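Local atomic coordinates of CofB (Escherichia coli, PDB entry 5AX6), a protein that serves as the minor pilin of the CFA/III type IVb pilus of enterotoxigenic E. coli, forms a homotrimer and probably takes part in pilus assembly. Residues I350-S355 against G379-N384; L401-A406 against V480-W485. All coordinates share one frame; numbering follows the deposited sequence.

Contact 1: I350-S355 against G379-N384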
loop_
_atom_site.group_PDB
_atom_site.type_symbol
_atom_site.label_atom_id
_atom_site.label_comp_id
_atom_site.label_asym_id
_atom_site.label_seq_id
_atom_site.Cartn_x
_atom_site.Cartn_y
_atom_site.Cartn_z
ATOM N N ILE A 350 34.409 -1.638 12.035
ATOM C CA ILE A 350 34.926 -1.187 13.318
ATOM C C ILE A 350 36.436 -1.032 13.216
ATOM O O ILE A 350 37.110 -1.927 12.720
ATOM C CB ILE A 350 34.592 -2.203 14.438
ATOM C CG1 ILE A 350 33.080 -2.313 14.632
ATOM C CG2 ILE A 350 35.276 -1.817 15.732
ATOM C CD1 ILE A 350 32.634 -3.610 15.359
ATOM N N TYR A 351 36.968 0.106 13.655
ATOM C CA TYR A 351 38.424 0.271 13.730
ATOM C C TYR A 351 38.907 -0.125 15.125
ATOM O O TYR A 351 38.352 0.332 16.130
ATOM C CB TYR A 351 38.841 1.718 13.413
ATOM C CG TYR A 351 40.342 1.949 13.588
ATOM C CD1 TYR A 351 41.216 1.791 12.522
ATOM C CD2 TYR A 351 40.873 2.303 14.819
ATOM C CE1 TYR A 351 42.579 1.979 12.676
ATOM C CE2 TYR A 351 42.237 2.490 14.984
ATOM C CZ TYR A 351 43.080 2.332 13.912
ATOM O OH TYR A 351 44.432 2.522 14.055
ATOM N N ALA A 352 39.941 -0.953 15.206
ATOM C CA ALA A 352 40.473 -1.318 16.521
ATOM C C ALA A 352 41.924 -1.720 16.424
ATOM O O ALA A 352 42.349 -2.314 15.434
ATOM C CB ALA A 352 39.653 -2.450 17.138
ATOM N N ALA A 353 42.687 -1.361 17.447
ATOM C CA ALA A 353 44.038 -1.853 17.588
ATOM C C ALA A 353 44.034 -2.958 18.646
ATOM O O ALA A 353 43.146 -3.014 19.504
ATOM C CB ALA A 353 44.985 -0.733 17.969
ATOM N N PHE A 354 44.995 -3.866 18.557
ATOM C CA PHE A 354 45.234 -4.794 19.656
ATOM C C PHE A 354 45.822 -3.970 20.811
ATOM O O PHE A 354 46.183 -2.797 20.619
ATOM C CB PHE A 354 46.150 -5.932 19.206
ATOM C CG PHE A 354 45.579 -6.739 18.065
ATOM C CD1 PHE A 354 44.691 -7.779 18.308
ATOM C CD2 PHE A 354 45.910 -6.440 16.756
ATOM C CE1 PHE A 354 44.152 -8.514 17.265
ATOM C CE2 PHE A 354 45.372 -7.171 15.705
ATOM C CZ PHE A 354 44.497 -8.214 15.959
ATOM N N SER A 355 45.881 -4.530 22.016
ATOM C CA SER A 355 46.118 -3.655 23.158
ATOM C C SER A 355 47.280 -4.029 24.083
ATOM O O SER A 355 47.362 -3.495 25.182
ATOM C CB SER A 355 44.834 -3.534 23.988
ATOM O OG SER A 355 44.374 -4.786 24.459
ATOM N N GLY A 379 45.441 -8.624 25.408
ATOM C CA GLY A 379 45.540 -7.719 24.274
ATOM C C GLY A 379 44.650 -8.102 23.110
ATOM O O GLY A 379 44.616 -7.405 22.094
ATOM N N ARG A 380 43.940 -9.213 23.240
ATOM C CA ARG A 380 43.072 -9.673 22.168
ATOM C C ARG A 380 41.942 -8.675 21.934
ATOM O O ARG A 380 41.599 -7.870 22.812
ATOM C CB ARG A 380 42.489 -11.042 22.485
ATOM C CG ARG A 380 41.455 -11.026 23.601
ATOM C CD ARG A 380 41.096 -12.438 24.032
ATOM N NE ARG A 380 40.105 -12.421 25.105
ATOM C CZ ARG A 380 40.400 -12.229 26.388
ATOM N NH1 ARG A 380 41.661 -12.055 26.762
ATOM N NH2 ARG A 380 39.432 -12.224 27.297
ATOM N N ILE A 381 41.369 -8.730 20.739
ATOM C CA ILE A 381 40.145 -8.002 20.470
ATOM C C ILE A 381 38.983 -8.972 20.623
ATOM O O ILE A 381 38.943 -10.019 19.983
ATOM C CB ILE A 381 40.151 -7.356 19.051
ATOM C CG1 ILE A 381 41.293 -6.344 18.928
ATOM C CG2 ILE A 381 38.782 -6.691 18.765
ATOM C CD1 ILE A 381 41.526 -5.806 17.495
ATOM N N GLU A 382 38.048 -8.655 21.507
ATOM C CA GLU A 382 36.928 -9.556 21.717
ATOM C C GLU A 382 35.618 -8.819 21.506
ATOM O O GLU A 382 35.461 -7.688 21.953
ATOM C CB GLU A 382 36.979 -10.179 23.122
ATOM C CG GLU A 382 35.848 -11.168 23.365
ATOM C CD GLU A 382 36.033 -12.015 24.627
ATOM O OE1 GLU A 382 37.178 -12.121 25.125
ATOM O OE2 GLU A 382 35.023 -12.578 25.109
ATOM N N LEU A 383 34.688 -9.463 20.815
ATOM C CA LEU A 383 33.403 -8.848 20.484
ATOM C C LEU A 383 32.300 -9.867 20.694
ATOM O O LEU A 383 32.534 -11.060 20.564
ATOM C CB LEU A 383 33.392 -8.355 19.026
ATOM C CG LEU A 383 34.411 -7.294 18.596
ATOM C CD1 LEU A 383 34.380 -7.108 17.076
ATOM C CD2 LEU A 383 34.131 -5.975 19.300
ATOM N N ASN A 384 31.096 -9.400 21.015
ATOM C CA ASN A 384 29.935 -10.277 21.058
ATOM C C ASN A 384 29.515 -10.689 19.661
ATOM O O ASN A 384 29.508 -9.861 18.752
ATOM C CB ASN A 384 28.767 -9.584 21.765
ATOM C CG ASN A 384 29.044 -9.349 23.232
ATOM O OD1 ASN A 384 29.518 -10.243 23.927
ATOM N ND2 ASN A 384 28.763 -8.148 23.707
HETATM O O HOH W 1 42.069 -5.174 23.154
#
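Two sheets of the C-terminal domain face each other where Ile-350 and Ala-352 of strand 341-353, and Phe-354 just after it, meet Ile-381 and Leu-383 of strand 381-384. The strand axes stay 9.0 Å apart at 146°. Ile-381 is the most covered residue. Its CG1, anti to the carbonyl carbon (chi1 -62°), lies 3.7 Å from Phe-354 CD1, the two side chains crossing at about a right angle. Its CD1 lies over one face of the Phe-354 ring, 3.9 Å from the centroid and offset toward the rim, a CH-pi contact. The single methyl of Ala-352 lets Ile-381 CD1 come to 3.9 Å from its CB. Ile-350 CD1 and Leu-383 CD1 meet at 4.3 Å. Beyond the strands the backbones converge. Ser-355 N donates to Gly-379 O at 3.1 Å, on a lone pair in the carbonyl plane, and the same oxygen lies at the Phe-354 ring edge. Gly-379 has a positive phi (87°), which glycine adopts easily. Ile-455 of strand 452-463 also packs on Phe-354. A water 2.7 Å from Ser-355 OG donates to Arg-380 O. The apolar middle thus holds the sheets without directional bonds, while one direct backbone bond and this water fix the loop ends.

Contact 2: L401-A406 against V480-W485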
loop_
_atom_site.group_PDB
_atom_site.type_symbol
_atom_site.label_atom_id
_atom_site.label_comp_id
_atom_site.label_asym_id
_atom_site.label_seq_id
_atom_site.Cartn_x
_atom_site.Cartn_y
_atom_site.Cartn_z
ATOM N N LEU A 401 32.877 -12.488 10.359
ATOM C CA LEU A 401 33.773 -11.413 10.752
ATOM C C LEU A 401 35.078 -11.565 9.989
ATOM O O LEU A 401 35.594 -12.666 9.849
ATOM C CB LEU A 401 34.014 -11.421 12.274
ATOM C CG LEU A 401 34.870 -10.291 12.856
ATOM C CD1 LEU A 401 34.498 -9.986 14.304
ATOM C CD2 LEU A 401 36.373 -10.575 12.747
ATOM N N SER A 402 35.585 -10.452 9.464
ATOM C CA SER A 402 36.908 -10.415 8.848
ATOM C C SER A 402 37.688 -9.243 9.414
ATOM O O SER A 402 37.109 -8.333 10.006
ATOM C CB SER A 402 36.816 -10.295 7.325
ATOM O OG SER A 402 36.751 -11.580 6.734
ATOM N N ALA A 403 39.005 -9.281 9.253
ATOM C CA ALA A 403 39.876 -8.200 9.718
ATOM C C ALA A 403 40.901 -7.882 8.627
ATOM O O ALA A 403 41.536 -8.789 8.100
ATOM C CB ALA A 403 40.580 -8.590 11.023
ATOM N N SER A 404 41.020 -6.606 8.258
ATOM C CA SER A 404 42.007 -6.162 7.270
ATOM C C SER A 404 42.992 -5.222 7.948
ATOM O O SER A 404 42.607 -4.472 8.846
ATOM C CB SER A 404 41.333 -5.453 6.091
ATOM O OG SER A 404 40.347 -6.274 5.490
ATOM N N ILE A 405 44.258 -5.254 7.539
ATOM C CA ILE A 405 45.257 -4.432 8.199
ATOM C C ILE A 405 45.064 -2.940 7.915
ATOM O O ILE A 405 44.909 -2.532 6.760
ATOM C CB ILE A 405 46.683 -4.821 7.781
ATOM C CG1 ILE A 405 46.933 -6.298 8.071
ATOM C CG2 ILE A 405 47.681 -3.917 8.509
ATOM C CD1 ILE A 405 48.323 -6.778 7.668
ATOM N N ALA A 406 45.077 -2.126 8.971
ATOM C CA ALA A 406 44.869 -0.687 8.825
ATOM C C ALA A 406 46.150 0.114 9.077
ATOM O O ALA A 406 46.365 1.146 8.450
ATOM C CB ALA A 406 43.758 -0.216 9.757
ATOM N N VAL A 480 43.437 -2.878 12.921
ATOM C CA VAL A 480 42.679 -3.509 11.860
ATOM C C VAL A 480 41.343 -2.820 11.672
ATOM O O VAL A 480 40.802 -2.240 12.616
ATOM C CB VAL A 480 42.414 -5.003 12.162
ATOM C CG1 VAL A 480 43.692 -5.818 12.030
ATOM C CG2 VAL A 480 41.741 -5.170 13.543
ATOM N N ASN A 481 40.826 -2.893 10.451
ATOM C CA ASN A 481 39.420 -2.630 10.190
ATOM C C ASN A 481 38.673 -3.949 10.178
ATOM O O ASN A 481 38.983 -4.828 9.371
ATOM C CB ASN A 481 39.245 -1.886 8.861
ATOM C CG ASN A 481 39.861 -0.496 8.904
ATOM O OD1 ASN A 481 40.738 -0.157 8.105
ATOM N ND2 ASN A 481 39.415 0.299 9.851
ATOM N N ILE A 482 37.704 -4.073 11.086
ATOM C CA ILE A 482 36.939 -5.290 11.291
ATOM C C ILE A 482 35.621 -5.125 10.583
ATOM O O ILE A 482 34.945 -4.121 10.783
ATOM C CB ILE A 482 36.710 -5.552 12.801
ATOM C CG1 ILE A 482 38.049 -5.885 13.469
ATOM C CG2 ILE A 482 35.679 -6.658 13.028
ATOM C CD1 ILE A 482 38.024 -5.709 14.974
ATOM N N THR A 483 35.287 -6.088 9.728
ATOM C CA THR A 483 34.011 -6.106 9.022
ATOM C C THR A 483 33.154 -7.217 9.599
ATOM O O THR A 483 33.622 -8.343 9.727
ATOM C CB THR A 483 34.185 -6.356 7.498
ATOM O OG1 THR A 483 35.144 -5.439 6.966
ATOM C CG2 THR A 483 32.847 -6.180 6.770
ATOM N N THR A 484 31.906 -6.908 9.934
ATOM C CA THR A 484 30.993 -7.900 10.467
ATOM C C THR A 484 29.715 -7.915 9.637
ATOM O O THR A 484 29.226 -6.854 9.227
ATOM C CB THR A 484 30.649 -7.610 11.946
ATOM O OG1 THR A 484 29.959 -6.355 12.056
ATOM C CG2 THR A 484 31.917 -7.580 12.789
ATOM N N TRP A 485 29.171 -9.108 9.386
ATOM C CA TRP A 485 27.951 -9.219 8.592
ATOM C C TRP A 485 27.384 -10.620 8.802
ATOM O O TRP A 485 27.967 -11.409 9.536
ATOM C CB TRP A 485 28.224 -8.928 7.098
ATOM C CG TRP A 485 28.990 -9.987 6.321
ATOM C CD1 TRP A 485 28.471 -10.838 5.381
ATOM C CD2 TRP A 485 30.401 -10.282 6.392
ATOM N NE1 TRP A 485 29.467 -11.642 4.877
ATOM C CE2 TRP A 485 30.653 -11.328 5.479
ATOM C CE3 TRP A 485 31.470 -9.763 7.136
ATOM C CZ2 TRP A 485 31.931 -11.872 5.292
ATOM C CZ3 TRP A 485 32.744 -10.316 6.954
ATOM C CH2 TRP A 485 32.957 -11.355 6.031
#
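Segments 401-406 and 480-485, of strands 398-409 and 478-487, run antiparallel, their axes 4.5 Å apart at closest approach and 157° between their directions. Leu-401 stands opposite Thr-484 and Ile-405 opposite Val-480. The hydrogen-bonded pairs are Ser-402 with Thr-483 and Ser-404 with Asn-481, each joined by two N-H to O bonds. The straightest, from Ser-404 N to Asn-481 O, is 2.9 Å long with 170° at the hydrogen. CA-H groups of the non-hydrogen-bonded residues approach carbonyls of the adjoining hydrogen-bonded pairs, as Leu-401 CA does Thr-483 O at 3.2 Å.

Leu-401, Ala-403, Ile-482 and Thr-484 share one face. Leu-401 CG is anti to the backbone N (chi1 -176°) and rests 3.7 Å from Ile-482 CG2, while its CD1 lies beside Thr-484 CG2 at 3.8 Å, the two chains pointing the same way. Threonine thus offers a methyl to this apolar surface. Ala-403, with a single methyl, fits between larger neighbours, its CB 4.2 Å from Val-480 CB. Leu-383 and Val-446 also pack against Leu-401.

The other face bears Ser-402, Ser-404, Asn-481 and Thr-483, small or polar residues. Ser-404 OG meets the side-chain amide of Asn-481 of the third subunit. Ile-405, whose side chain diverges from Val-480, packs on its counterparts in both other subunits. At one end the Trp-485 ring turns its edge to Ser-402, CH2 reaching OG at 3.9 Å. Such two-faced pairing is characteristic of an amphipathic antiparallel beta-sheet: one side packs mainly within the C-terminal domain, the other turns largely to neighbouring copies in the homotrimer.

Overall arrangement
Both contacts belong to the C-terminal domain, far from the N-terminal pilin domain. From the N terminus, strand 341-353 comes first, and contact 1 closes the 23-residue connection, with its short helix 359-362, to strand 381-384. The chain then enters strand 398-409, and contact 2 spans the next 73 residues before strand 478-487 returns beside it. The loops follow in series, neither nested nor crossed. Strand 478-487 lies between 341-353 and 398-409, and the contacts meet there: Ile-350 O with Ile-482 N and Ala-352 O with Val-480 N are probably hydrogen-bonded, 2.8 Å each. Contact 2 thus lies within one sheet, which contact 1 ties to the one containing 381-384.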